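Local atomic coordinates of alginate lyase, family PL7 (Zobellia galactanivorans, PDB entry 4BE3), a protein that breaks down alginate as an exolytic polysaccharide lyase of family PL7, probably cutting the chain by beta-elimination. Residues A[48-53]-A[293-298]; A[131-136]-A[176-181]; A[198-203]-A[210-215]. All coordinates share one frame; numbering follows the deposited sequence. Where two conformers were deposited one is given.

Contact 1. Residues A[48-53]-A[293-298]; sequences VFKTPN and GSYAEV
The Tyr295 ring carries Lys50 over one face: CE stands 4.0 Å from the ring centroid in a CH-pi contact, and NZ lies farther on, 4.7 Å from the same centroid, in a cation-pi contact. Glu297 CB lies in plane at the edge of this ring, and His90 also stacks on it. At the Phe49 ring the edge takes Val298 O, which is 3.8 Å from CD1. The Lys50 chain is extended throughout, with CG anti to the backbone N (chi1 -177°), and crosses the tyrosine obliquely. Its NZ is not in a salt bridge with Glu297; one water links the two, accepting from Lys50 NZ at 2.6 Å and donating to Glu297 OE1 at 2.7 Å. Tyr290 gives the ammonium a second cation-pi partner, while Glu297 OE2 is held by Trp299 NE1. An alanine in place of Lys50 would probably leave the Tyr295 face without its cation and Glu297 OE1 without its water-linked positive mate. Beyond the strands, Asn53 N donates to Ser294 O at 2.9 Å from above the carbonyl plane, and its side-chain amide is held by Asn262 at OD1 and by Ser92 at ND2. Phe49 pairs with Val298, and Thr51 with Ala296, as hydrogen-bonded pairs; their side chains face strand 260-262 of the other sheet. Lys50 and Glu297 form the non-hydrogen-bonded pair between them, on the opposite face. Strands 48-52 and 295-298, 173° apart in direction, are antiparallel neighbours in one sheet of the beta-jelly roll of PL7 lyases.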
ATOM      1  N   VAL A  48      20.619   5.348 -16.124  1.00 24.99           N
ATOM      2  CA  VAL A  48      20.444   4.827 -17.465  1.00 26.88           C
ATOM      3  C   VAL A  48      19.877   3.467 -17.346  1.00 27.18           C
ATOM      4  O   VAL A  48      20.429   2.651 -16.599  1.00 25.89           O
ATOM      5  CB  VAL A  48      21.790   4.761 -18.202  1.00 28.58           C
ATOM      6  CG1 VAL A  48      21.692   4.107 -19.616  1.00 25.50           C
ATOM      7  CG2 VAL A  48      22.418   6.140 -18.393  1.00 28.06           C
ATOM      8  N   PHE A  49      18.863   3.106 -18.188  1.00 21.38           N
ATOM      9  CA  PHE A  49      18.471   1.771 -18.299  1.00 22.84           C
ATOM     10  C   PHE A  49      18.704   1.414 -19.791  1.00 23.54           C
ATOM     11  O   PHE A  49      18.157   2.166 -20.703  1.00 23.73           O
ATOM     12  CB  PHE A  49      16.940   1.661 -18.089  1.00 20.89           C
ATOM     13  CG  PHE A  49      16.539   2.014 -16.641  1.00 22.85           C
ATOM     14  CD1 PHE A  49      16.393   3.346 -16.266  1.00 20.38           C
ATOM     15  CD2 PHE A  49      16.328   0.969 -15.709  1.00 21.21           C
ATOM     16  CE1 PHE A  49      16.095   3.698 -14.892  1.00 23.02           C
ATOM     17  CE2 PHE A  49      15.976   1.283 -14.377  1.00 21.77           C
ATOM     18  CZ  PHE A  49      15.832   2.640 -14.003  1.00 23.40           C
ATOM     19  N   LYS A  50      19.474   0.362 -20.032  1.00 24.14           N
ATOM     20  CA  LYS A  50      19.822   0.058 -21.423  1.00 23.28           C
ATOM     21  C   LYS A  50      19.550  -1.426 -21.571  1.00 27.13           C
ATOM     22  O   LYS A  50      19.807  -2.237 -20.630  1.00 24.78           O
ATOM     23  CB  LYS A  50      21.246   0.416 -21.621  1.00 24.90           C
ATOM     24  CG  LYS A  50      21.704   0.194 -23.133  1.00 27.54           C
ATOM     25  CD  LYS A  50      23.218   0.479 -23.239  1.00 29.16           C
ATOM     26  CE  LYS A  50      23.557   0.421 -24.744  1.00 30.48           C
ATOM     27  NZ  LYS A  50      24.960   0.893 -24.972  1.00 32.86           N
ATOM     28  N   THR A  51      18.944  -1.811 -22.695  1.00 23.03           N
ATOM     29  CA  THR A  51      18.656  -3.236 -22.870  1.00 23.78           C
ATOM     30  C   THR A  51      18.668  -3.593 -24.381  1.00 24.35           C
ATOM     31  O   THR A  51      18.177  -2.812 -25.194  1.00 23.16           O
ATOM     32  CB  THR A  51      17.268  -3.568 -22.256  1.00 29.11           C
ATOM     33  OG1 THR A  51      16.940  -4.940 -22.441  1.00 34.65           O
ATOM     34  CG2 THR A  51      16.093  -2.742 -22.952  1.00 25.59           C
ATOM     35  N   PRO A  52      19.094  -4.790 -24.706  1.00 23.42           N
ATOM     36  CA  PRO A  52      19.109  -5.097 -26.169  1.00 21.38           C
ATOM     37  C   PRO A  52      17.725  -5.553 -26.605  1.00 23.29           C
ATOM     38  O   PRO A  52      16.808  -5.738 -25.760  1.00 23.75           O
ATOM     39  CB  PRO A  52      20.117  -6.334 -26.193  1.00 25.47           C
ATOM     40  CG  PRO A  52      19.775  -7.052 -24.861  1.00 24.76           C
ATOM     41  CD  PRO A  52      19.654  -5.899 -23.908  1.00 25.28           C
ATOM     42  N   ASN A  53      17.573  -5.778 -27.930  1.00 21.92           N
ATOM     43  CA  ASN A  53      16.328  -6.293 -28.405  1.00 24.18           C
ATOM     44  C   ASN A  53      16.082  -7.772 -28.011  1.00 24.38           C
ATOM     45  O   ASN A  53      14.959  -8.193 -27.807  1.00 25.48           O
ATOM     46  CB  ASN A  53      16.450  -6.250 -30.003  1.00 25.09           C
ATOM     47  CG  ASN A  53      16.265  -4.835 -30.595  1.00 24.73           C
ATOM     48  OD1 ASN A  53      16.006  -3.841 -29.887  1.00 22.95           O
ATOM     49  ND2 ASN A  53      16.429  -4.769 -31.984  1.00 25.92           N
ATOM     50  N   GLY A 293      22.794  -0.798 -33.032  1.00 29.86           N
ATOM     51  CA  GLY A 293      21.495  -0.124 -32.923  1.00 30.15           C
ATOM     52  C   GLY A 293      20.334  -0.985 -32.442  1.00 27.10           C
ATOM     53  O   GLY A 293      19.193  -0.506 -32.480  1.00 24.53           O
ATOM     54  N   SER A 294      20.573  -2.227 -32.072  1.00 26.15           N
ATOM     55  CA  SER A 294      19.505  -3.147 -31.751  1.00 25.32           C
ATOM     56  C   SER A 294      19.311  -3.126 -30.209  1.00 25.57           C
ATOM     57  O   SER A 294      19.436  -4.155 -29.493  1.00 24.41           O
ATOM     58  CB  SER A 294      19.883  -4.530 -32.241  1.00 27.99           C
ATOM     59  OG  SER A 294      19.687  -4.613 -33.623  1.00 27.60           O
ATOM     60  N   TYR A 295      18.882  -1.951 -29.732  1.00 24.03           N
ATOM     61  CA  TYR A 295      18.637  -1.821 -28.287  1.00 22.45           C
ATOM     62  C   TYR A 295      17.843  -0.583 -27.995  1.00 23.36           C
ATOM     63  O   TYR A 295      17.600   0.289 -28.888  1.00 23.19           O
ATOM     64  CB  TYR A 295      20.009  -1.684 -27.545  1.00 23.52           C
ATOM     65  CG  TYR A 295      20.769  -0.427 -27.890  1.00 23.90           C
ATOM     66  CD1 TYR A 295      21.586  -0.363 -28.997  1.00 27.88           C
ATOM     67  CD2 TYR A 295      20.685   0.704 -27.056  1.00 25.96           C
ATOM     68  CE1 TYR A 295      22.334   0.776 -29.315  1.00 27.12           C
ATOM     69  CE2 TYR A 295      21.423   1.890 -27.382  1.00 26.61           C
ATOM     70  CZ  TYR A 295      22.234   1.889 -28.489  1.00 26.82           C
ATOM     71  OH  TYR A 295      22.979   3.029 -28.779  1.00 28.51           O
ATOM     72  N   ALA A 296      17.384  -0.490 -26.702  1.00 21.28           N
ATOM     73  CA  ALA A 296      16.717   0.707 -26.326  1.00 21.17           C
ATOM     74  C   ALA A 296      17.457   1.244 -25.102  1.00 21.90           C
ATOM     75  O   ALA A 296      18.077   0.479 -24.369  1.00 20.89           O
ATOM     76  CB  ALA A 296      15.268   0.311 -25.872  1.00 22.05           C
ATOM     77  N   GLU A 297      17.378   2.540 -24.896  1.00 19.83           N
ATOM     78  CA  GLU A 297      18.097   3.125 -23.812  1.00 21.92           C
ATOM     79  C   GLU A 297      17.361   4.368 -23.314  1.00 20.49           C
ATOM     80  O   GLU A 297      16.952   5.233 -24.118  1.00 21.82           O
ATOM     81  CB  GLU A 297      19.490   3.582 -24.372  1.00 21.73           C
ATOM     82  CG  GLU A 297      20.333   4.268 -23.198  1.00 25.49           C
ATOM     83  CD  GLU A 297      21.732   4.634 -23.659  1.00 29.66           C
ATOM     84  OE1 GLU A 297      22.236   3.935 -24.611  1.00 30.51           O
ATOM     85  OE2 GLU A 297      22.376   5.596 -23.126  1.00 27.93           O
ATOM     86  N   VAL A 298      17.098   4.453 -22.018  1.00 20.31           N
ATOM     87  CA  VAL A 298      16.168   5.498 -21.527  1.00 20.21           C
ATOM     88  C   VAL A 298      16.903   6.044 -20.234  1.00 23.17           C
ATOM     89  O   VAL A 298      17.409   5.200 -19.449  1.00 23.05           O
ATOM     90  CB  VAL A 298      14.872   4.853 -21.047  1.00 18.80           C
ATOM     91  CG1 VAL A 298      13.884   5.953 -20.548  1.00 19.21           C
ATOM     92  CG2 VAL A 298      14.134   4.084 -22.253  1.00 17.38           C
TER
HETATM   93  O   HOH W   1      24.830   3.534 -24.993  1.00 34.12           O

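Contact 2. Residues A[131-136]-A[176-181]; sequences HTKGSV and EPEDGI
A loop is clasped to a sheet strand here, by backbone bonds at Gly134 and Ile181 and by the side chains of Lys133 and Glu176; it belongs to the partly buried margin where the chain comes back from strand 153-157 to lie beside strand 133-141. Gly134 and Ile181 form one antiparallel hydrogen-bonded pair: Gly134 N reaches Ile181 O at 2.7 Å, and Ile181 N returns to Gly134 O at 2.8 Å. Glu176 works from the other end. Its OE1 accepts two peptide N-H groups, Thr132 N at 2.9 Å nearly head-on and Lys133 N from above the carboxylate plane at 3.0 Å. Its CB sits over one face of the His131 imidazole, 3.6 Å from the ring centroid and offset toward the rim. Between these two grips the loop folds into a type I beta turn, Pro177 to Gly180, closed by Gly180 N to Pro177 O. The Lys133 side chain lies across this turn; bent at chi3 (-95°) and chi4, it brings NZ to Glu178 O at 3.1 Å, while the carboxylates of Glu176 and Glu178 stay beyond salt-bridge range. Gly180 CA comes within 3.0 Å of Gly134 O, and a CB at that position would run into the same oxygen. At the first residue of the turn, Pro177 CG rests 3.5 Å from Ser135 OG, whose hydrogen-bond partner is Tyr161 N.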
ATOM      1  N   HIS A 131      13.559   9.222 -38.308  1.00 23.67           N
ATOM      2  CA  HIS A 131      12.792  10.343 -37.872  1.00 23.53           C
ATOM      3  C   HIS A 131      13.489  11.114 -36.785  1.00 24.14           C
ATOM      4  O   HIS A 131      14.259  10.519 -36.010  1.00 25.02           O
ATOM      5  CB  HIS A 131      11.382   9.930 -37.290  1.00 21.07           C
ATOM      6  CG  HIS A 131      10.433   9.465 -38.375  1.00 24.28           C
ATOM      7  ND1 HIS A 131       9.141   9.072 -38.139  1.00 22.61           N
ATOM      8  CD2 HIS A 131      10.652   9.344 -39.737  1.00 26.15           C
ATOM      9  CE1 HIS A 131       8.586   8.703 -39.338  1.00 23.11           C
ATOM     10  NE2 HIS A 131       9.501   8.883 -40.301  1.00 24.45           N
ATOM     11  N   THR A 132      13.218  12.424 -36.743  1.00 25.24           N
ATOM     12  CA  THR A 132      13.750  13.206 -35.591  1.00 27.86           C
ATOM     13  C   THR A 132      12.731  13.062 -34.436  1.00 27.12           C
ATOM     14  O   THR A 132      13.150  12.909 -33.286  1.00 27.96           O
ATOM     15  CB  THR A 132      13.919  14.676 -35.981  1.00 31.73           C
ATOM     16  OG1 THR A 132      14.973  14.688 -36.980  1.00 28.91           O
ATOM     17  CG2 THR A 132      14.371  15.506 -34.771  1.00 35.57           C
ATOM     18  N   LYS A 133      11.439  13.104 -34.724  1.00 23.53           N
ATOM     19  CA  LYS A 133      10.479  13.146 -33.598  1.00 23.60           C
ATOM     20  C   LYS A 133       9.840  11.783 -33.545  1.00 23.70           C
ATOM     21  O   LYS A 133       9.441  11.185 -34.582  1.00 21.78           O
ATOM     22  CB  LYS A 133       9.328  14.141 -33.866  1.00 27.10           C
ATOM     23  CG  LYS A 133       9.963  15.515 -33.824  1.00 29.87           C
ATOM     24  CD  LYS A 133       8.957  16.576 -33.927  1.00 35.82           C
ATOM     25  CE  LYS A 133       8.780  17.038 -35.310  1.00 45.34           C
ATOM     26  NZ  LYS A 133       8.688  18.523 -35.176  1.00 41.93           N
ATOM     27  N   GLY A 134       9.629  11.334 -32.295  1.00 21.69           N
ATOM     28  CA  GLY A 134       8.917  10.077 -32.039  1.00 19.73           C
ATOM     29  C   GLY A 134       7.572  10.444 -31.344  1.00 20.83           C
ATOM     30  O   GLY A 134       7.247  11.634 -31.155  1.00 22.22           O
ATOM     31  N   SER A 135       6.836   9.408 -30.909  1.00 17.93           N
ATOM     32  CA  SER A 135       5.536   9.615 -30.342  1.00 16.97           C
ATOM     33  C   SER A 135       5.619   9.010 -28.908  1.00 18.55           C
ATOM     34  O   SER A 135       6.331   8.043 -28.628  1.00 18.70           O
ATOM     35  CB  SER A 135       4.479   8.780 -31.091  1.00 17.77           C
ATOM     36  OG  SER A 135       4.370   9.233 -32.471  1.00 20.59           O
ATOM     37  N   VAL A 136       4.797   9.600 -28.080  1.00 15.57           N
ATOM     38  CA  VAL A 136       4.546   9.020 -26.693  1.00 15.50           C
ATOM     39  C   VAL A 136       3.090   8.683 -26.652  1.00 17.14           C
ATOM     40  O   VAL A 136       2.210   9.501 -27.074  1.00 16.69           O
ATOM     41  CB  VAL A 136       4.816  10.102 -25.634  1.00 14.91           C
ATOM     42  CG1 VAL A 136       4.376   9.537 -24.209  1.00 17.10           C
ATOM     43  CG2 VAL A 136       6.368  10.345 -25.556  1.00 17.75           C
ATOM     44  N   GLU A 176       6.957  11.600 -40.034  1.00 25.05           N
ATOM     45  CA  GLU A 176       7.227  11.830 -38.569  1.00 25.54           C
ATOM     46  C   GLU A 176       6.098  12.672 -38.014  1.00 25.71           C
ATOM     47  O   GLU A 176       5.537  13.568 -38.725  1.00 26.42           O
ATOM     48  CB  GLU A 176       8.638  12.375 -38.272  1.00 33.46           C
ATOM     49  CG  GLU A 176       8.642  13.805 -38.451  1.00 31.84           C
ATOM     50  CD  GLU A 176       9.963  14.455 -38.114  1.00 43.95           C
ATOM     51  OE1 GLU A 176      10.820  13.867 -37.539  1.00 37.64           O
ATOM     52  OE2 GLU A 176      10.108  15.656 -38.451  1.00 48.76           O
ATOM     53  N   PRO A 177       5.747  12.439 -36.725  1.00 23.84           N
ATOM     54  CA  PRO A 177       4.679  13.211 -36.155  1.00 26.71           C
ATOM     55  C   PRO A 177       5.196  14.630 -35.928  1.00 28.48           C
ATOM     56  O   PRO A 177       6.201  14.825 -35.193  1.00 29.40           O
ATOM     57  CB  PRO A 177       4.434  12.481 -34.815  1.00 23.62           C
ATOM     58  CG  PRO A 177       5.713  11.762 -34.447  1.00 23.35           C
ATOM     59  CD  PRO A 177       6.185  11.308 -35.859  1.00 24.37           C
ATOM     60  N   GLU A 178       4.455  15.590 -36.385  1.00 27.76           N
ATOM     61  CA  GLU A 178       4.872  16.998 -36.203  1.00 32.26           C
ATOM     62  C   GLU A 178       4.848  17.444 -34.761  1.00 31.89           C
ATOM     63  O   GLU A 178       5.745  18.192 -34.326  1.00 32.94           O
ATOM     64  CB  GLU A 178       3.934  17.917 -37.042  1.00 40.29           C
ATOM     65  CG  GLU A 178       3.786  19.344 -36.491  0.50 45.50           C
ATOM     66  CD  GLU A 178       5.039  20.192 -36.693  0.50 48.32           C
ATOM     67  OE1 GLU A 178       5.711  19.987 -37.720  0.50 50.62           O
ATOM     68  OE2 GLU A 178       5.330  21.057 -35.814  0.50 49.89           O
ATOM     69  N   ASP A 179       3.944  16.879 -33.978  1.00 29.78           N
ATOM     70  CA  ASP A 179       3.913  17.317 -32.592  1.00 27.69           C
ATOM     71  C   ASP A 179       4.728  16.313 -31.682  1.00 32.00           C
ATOM     72  O   ASP A 179       4.537  16.312 -30.479  1.00 28.14           O
ATOM     73  CB  ASP A 179       2.455  17.363 -32.094  1.00 30.82           C
ATOM     74  CG  ASP A 179       1.740  16.019 -32.221  1.00 36.10           C
ATOM     75  OD1 ASP A 179       2.056  15.234 -33.215  1.00 35.68           O
ATOM     76  OD2 ASP A 179       0.896  15.648 -31.299  1.00 34.40           O
ATOM     77  N   GLY A 180       5.618  15.506 -32.219  1.00 26.12           N
ATOM     78  CA  GLY A 180       6.292  14.499 -31.323  1.00 22.58           C
ATOM     79  C   GLY A 180       7.499  14.969 -30.516  1.00 24.77           C
ATOM     80  O   GLY A 180       7.824  16.170 -30.419  1.00 23.54           O
ATOM     81  N   ILE A 181       8.213  13.971 -30.000  1.00 20.45           N
ATOM     82  CA  ILE A 181       9.267  14.184 -28.955  1.00 22.87           C
ATOM     83  C   ILE A 181      10.510  13.550 -29.533  1.00 23.38           C
ATOM     84  O   ILE A 181      10.480  12.405 -29.927  1.00 22.41           O
ATOM     85  CB  ILE A 181       8.839  13.479 -27.609  1.00 20.41           C
ATOM     86  CG1 ILE A 181       7.481  14.061 -27.112  1.00 22.77           C
ATOM     87  CG2 ILE A 181      10.047  13.629 -26.628  1.00 19.56           C
ATOM     88  CD1 ILE A 181       7.459  15.570 -26.763  1.00 24.34           C
TER

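Contact 3. Residues A[198-203]-A[210-215]; sequences MYLTFS and IKFTKN
Lys214 N donates to Met198 O at 2.7 Å, in the carbonyl plane, and Thr213 CA brings a C-H to the same oxygen at 3.4 Å. This is one end of a beta hairpin whose strands, 198-203 and 210-215, run antiparallel at 166°. Met198 with Lys214, Leu200 with Phe212 and Phe202 with Ile210 are the hydrogen-bonded pairs, each closed by two N-H to O bonds. In the seven-stranded sheet 210-215 is an outermost strand within the chain, while 198-203 is also bonded to 187-194 on its far side. The two faces differ. Met198, Leu200 and Phe202 point into the sandwich, against Ile121, Ile123 and Trp138 of the facing sheet. Phe212 follows them on this face: its side chain crosses that of Phe202 at about a right angle, with the two CE2 atoms 3.8 Å apart and Phe202 CD2 in plane at the edge of the Phe212 ring. Trp138 meets Phe212 edge-to-face. Leu200 CD1 packs on Phe212 CB at 4.1 Å. On the outward face, in each of the two non-hydrogen-bonded pairs the side chains lie side by side, pointing the same way. Tyr199 CE1 touches Thr213 CG2 at 3.7 Å, and Thr201 OG1 is 4.0 Å from Lys211 CG, where the aliphatic part of the lysine runs alongside the threonine. Lys214, on the inward face, turns its end away to a cation-pi contact with Tyr140. Nearer its backbone, Met198 CE, swung round by the bend at chi3 (68°), closes on Lys214 CB at 3.8 Å.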
ATOM      1  N   MET A 198      -7.410   6.119 -12.359  1.00 20.95           N
ATOM      2  CA  MET A 198      -6.064   6.404 -12.759  1.00 19.69           C
ATOM      3  C   MET A 198      -6.114   7.779 -13.474  1.00 23.52           C
ATOM      4  O   MET A 198      -6.815   7.911 -14.495  1.00 24.17           O
ATOM      5  CB  MET A 198      -5.609   5.296 -13.809  1.00 20.03           C
ATOM      6  CG  MET A 198      -4.200   5.665 -14.355  1.00 20.56           C
ATOM      7  SD  MET A 198      -3.566   4.144 -15.186  1.00 23.66           S
ATOM      8  CE  MET A 198      -4.704   3.980 -16.666  1.00 21.33           C
ATOM      9  N   TYR A 199      -5.405   8.763 -12.940  1.00 21.30           N
ATOM     10  CA  TYR A 199      -5.310  10.079 -13.487  1.00 23.32           C
ATOM     11  C   TYR A 199      -3.870  10.209 -14.025  1.00 22.20           C
ATOM     12  O   TYR A 199      -2.831  10.102 -13.270  1.00 21.41           O
ATOM     13  CB  TYR A 199      -5.461  11.125 -12.345  1.00 21.24           C
ATOM     14  CG  TYR A 199      -6.805  11.030 -11.698  1.00 25.73           C
ATOM     15  CD1 TYR A 199      -7.926  11.628 -12.296  1.00 25.33           C
ATOM     16  CD2 TYR A 199      -6.958  10.320 -10.514  1.00 26.66           C
ATOM     17  CE1 TYR A 199      -9.239  11.551 -11.715  1.00 28.15           C
ATOM     18  CE2 TYR A 199      -8.252  10.217  -9.889  1.00 28.13           C
ATOM     19  CZ  TYR A 199      -9.358  10.848 -10.514  1.00 30.45           C
ATOM     20  OH  TYR A 199     -10.571  10.721  -9.957  1.00 28.14           O
ATOM     21  N   LEU A 200      -3.709  10.459 -15.351  1.00 19.74           N
ATOM     22  CA  LEU A 200      -2.407  10.595 -15.948  1.00 18.07           C
ATOM     23  C   LEU A 200      -2.112  12.021 -16.299  1.00 18.44           C
ATOM     24  O   LEU A 200      -3.057  12.761 -16.684  1.00 22.01           O
ATOM     25  CB  LEU A 200      -2.381   9.737 -17.293  1.00 17.59           C
ATOM     26  CG  LEU A 200      -2.837   8.316 -17.068  1.00 20.28           C
ATOM     27  CD1 LEU A 200      -2.767   7.664 -18.567  1.00 20.24           C
ATOM     28  CD2 LEU A 200      -1.821   7.585 -16.168  1.00 18.85           C
ATOM     29  N   THR A 201      -0.816  12.369 -16.119  1.00 17.85           N
ATOM     30  CA  THR A 201      -0.426  13.732 -16.589  1.00 19.71           C
ATOM     31  C   THR A 201       0.833  13.545 -17.337  1.00 18.79           C
ATOM     32  O   THR A 201       1.838  12.991 -16.785  1.00 20.38           O
ATOM     33  CB  THR A 201      -0.200  14.685 -15.401  1.00 21.57           C
ATOM     34  OG1 THR A 201      -1.405  14.665 -14.597  1.00 23.11           O
ATOM     35  CG2 THR A 201       0.079  16.202 -15.850  1.00 22.90           C
ATOM     36  N   PHE A 202       0.947  14.178 -18.491  1.00 19.58           N
ATOM     37  CA  PHE A 202       2.188  14.154 -19.263  1.00 19.26           C
ATOM     38  C   PHE A 202       2.637  15.556 -19.633  1.00 20.95           C
ATOM     39  O   PHE A 202       1.777  16.338 -20.033  1.00 22.60           O
ATOM     40  CB  PHE A 202       1.892  13.442 -20.646  1.00 19.50           C
ATOM     41  CG  PHE A 202       1.603  11.988 -20.481  1.00 17.24           C
ATOM     42  CD1 PHE A 202       2.690  11.088 -20.511  1.00 19.27           C
ATOM     43  CD2 PHE A 202       0.287  11.570 -20.348  1.00 18.96           C
ATOM     44  CE1 PHE A 202       2.459   9.705 -20.460  1.00 17.96           C
ATOM     45  CE2 PHE A 202       0.001  10.177 -20.287  1.00 17.58           C
ATOM     46  CZ  PHE A 202       1.119   9.258 -20.314  1.00 16.03           C
ATOM     47  N   SER A 203       3.907  15.895 -19.380  1.00 22.20           N
ATOM     48  CA  SER A 203       4.311  17.284 -19.661  0.50 22.25           C
ATOM     49  C   SER A 203       5.699  17.277 -20.266  1.00 23.55           C
ATOM     50  O   SER A 203       6.501  16.345 -20.062  1.00 22.15           O
ATOM     51  CB  SER A 203       4.293  18.090 -18.312  0.50 22.93           C
ATOM     52  OG  SER A 203       5.255  17.546 -17.427  0.50 18.97           O
ATOM     53  N   ILE A 210      -0.795  17.102 -21.118  1.00 22.39           N
ATOM     54  CA  ILE A 210      -1.940  16.350 -21.544  1.00 23.48           C
ATOM     55  C   ILE A 210      -2.392  15.449 -20.388  1.00 23.22           C
ATOM     56  O   ILE A 210      -1.502  14.816 -19.764  1.00 22.90           O
ATOM     57  CB  ILE A 210      -1.560  15.346 -22.625  1.00 24.38           C
ATOM     58  CG1 ILE A 210      -0.726  15.958 -23.802  1.00 30.24           C
ATOM     59  CG2 ILE A 210      -2.843  14.704 -23.187  1.00 26.13           C
ATOM     60  CD1 ILE A 210      -1.506  16.953 -24.520  1.00 30.58           C
ATOM     61  N   LYS A 211      -3.672  15.436 -20.084  1.00 23.11           N
ATOM     62  CA  LYS A 211      -4.153  14.645 -18.905  1.00 22.18           C
ATOM     63  C   LYS A 211      -5.162  13.628 -19.347  1.00 22.67           C
ATOM     64  O   LYS A 211      -5.948  13.918 -20.337  1.00 22.58           O
ATOM     65  CB  LYS A 211      -4.866  15.636 -17.962  1.00 23.90           C
ATOM     66  CG  LYS A 211      -3.820  16.539 -17.212  1.00 27.00           C
ATOM     67  CD  LYS A 211      -4.544  17.395 -16.155  1.00 32.04           C
ATOM     68  CE  LYS A 211      -3.435  18.370 -15.679  1.00 38.79           C
ATOM     69  NZ  LYS A 211      -3.856  19.310 -14.606  1.00 44.88           N
ATOM     70  N   PHE A 212      -5.317  12.509 -18.626  1.00 21.07           N
ATOM     71  CA  PHE A 212      -6.330  11.509 -18.982  1.00 20.72           C
ATOM     72  C   PHE A 212      -6.927  10.986 -17.639  1.00 22.15           C
ATOM     73  O   PHE A 212      -6.193  10.934 -16.645  1.00 22.55           O
ATOM     74  CB  PHE A 212      -5.735  10.266 -19.659  1.00 20.43           C
ATOM     75  CG  PHE A 212      -5.061  10.619 -20.975  1.00 22.74           C
ATOM     76  CD1 PHE A 212      -5.811  10.666 -22.142  1.00 22.54           C
ATOM     77  CD2 PHE A 212      -3.741  10.995 -20.989  1.00 21.26           C
ATOM     78  CE1 PHE A 212      -5.175  11.055 -23.372  1.00 23.42           C
ATOM     79  CE2 PHE A 212      -3.079  11.407 -22.224  1.00 21.41           C
ATOM     80  CZ  PHE A 212      -3.871  11.384 -23.413  1.00 22.01           C
ATOM     81  N   THR A 213      -8.122  10.452 -17.709  1.00 21.68           N
ATOM     82  CA  THR A 213      -8.755   9.797 -16.496  1.00 21.77           C
ATOM     83  C   THR A 213      -9.210   8.479 -16.940  1.00 24.05           C
ATOM     84  O   THR A 213      -9.966   8.356 -17.967  1.00 26.03           O
ATOM     85  CB  THR A 213      -9.927  10.621 -15.979  1.00 25.83           C
ATOM     86  OG1 THR A 213      -9.444  11.890 -15.612  1.00 26.17           O
ATOM     87  CG2 THR A 213     -10.641   9.928 -14.788  1.00 26.08           C
ATOM     88  N   LYS A 214      -8.865   7.406 -16.257  1.00 22.25           N
ATOM     89  CA  LYS A 214      -9.379   6.067 -16.649  1.00 22.76           C
ATOM     90  C   LYS A 214      -9.774   5.305 -15.366  1.00 23.94           C
ATOM     91  O   LYS A 214      -8.913   5.073 -14.506  1.00 23.32           O
ATOM     92  CB  LYS A 214      -8.240   5.328 -17.373  1.00 23.04           C
ATOM     93  CG  LYS A 214      -8.539   3.857 -17.732  1.00 25.02           C
ATOM     94  CD  LYS A 214      -9.616   3.712 -18.777  1.00 25.74           C
ATOM     95  CE  LYS A 214      -9.917   2.217 -19.122  1.00 25.58           C
ATOM     96  NZ  LYS A 214     -11.107   2.099 -20.071  1.00 26.75           N
ATOM     97  N   ASN A 215     -11.065   4.920 -15.246  1.00 23.15           N
ATOM     98  CA  ASN A 215     -11.503   4.211 -14.049  1.00 25.26           C
ATOM     99  C   ASN A 215     -11.017   2.778 -14.130  1.00 27.36           C
ATOM    100  O   ASN A 215     -11.296   2.081 -15.098  1.00 28.64           O
ATOM    101  CB  ASN A 215     -13.007   4.247 -14.097  1.00 27.91           C
ATOM    102  CG  ASN A 215     -13.605   3.734 -12.811  1.00 32.37           C
ATOM    103  OD1 ASN A 215     -13.093   2.833 -12.181  1.00 31.55           O
ATOM    104  ND2 ASN A 215     -14.745   4.305 -12.449  1.00 36.03           N
TER

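Contacts 1 and 3 tie strands of the same seven-stranded sheet, on opposite sides of the chain's centre, with their centres about 27 Å apart. Contact 1 is the more buried, an inner strand pair that also joins chain parts some 240 residues apart; contact 3 is a local hairpin at the sheet's margin, largely apolar within, and lined by a tyrosine, two threonines and a lysine without. Contact 2 belongs to the other sheet and depends less on strand pairing: a carboxylate, a lysine and a turn replace the ladder of backbone bonds. The sandwich interior brings contacts 2 and 3 together, where Val136 CG1 meets Phe202 CE1 at 4.2 Å, whereas contact 1 touches neither.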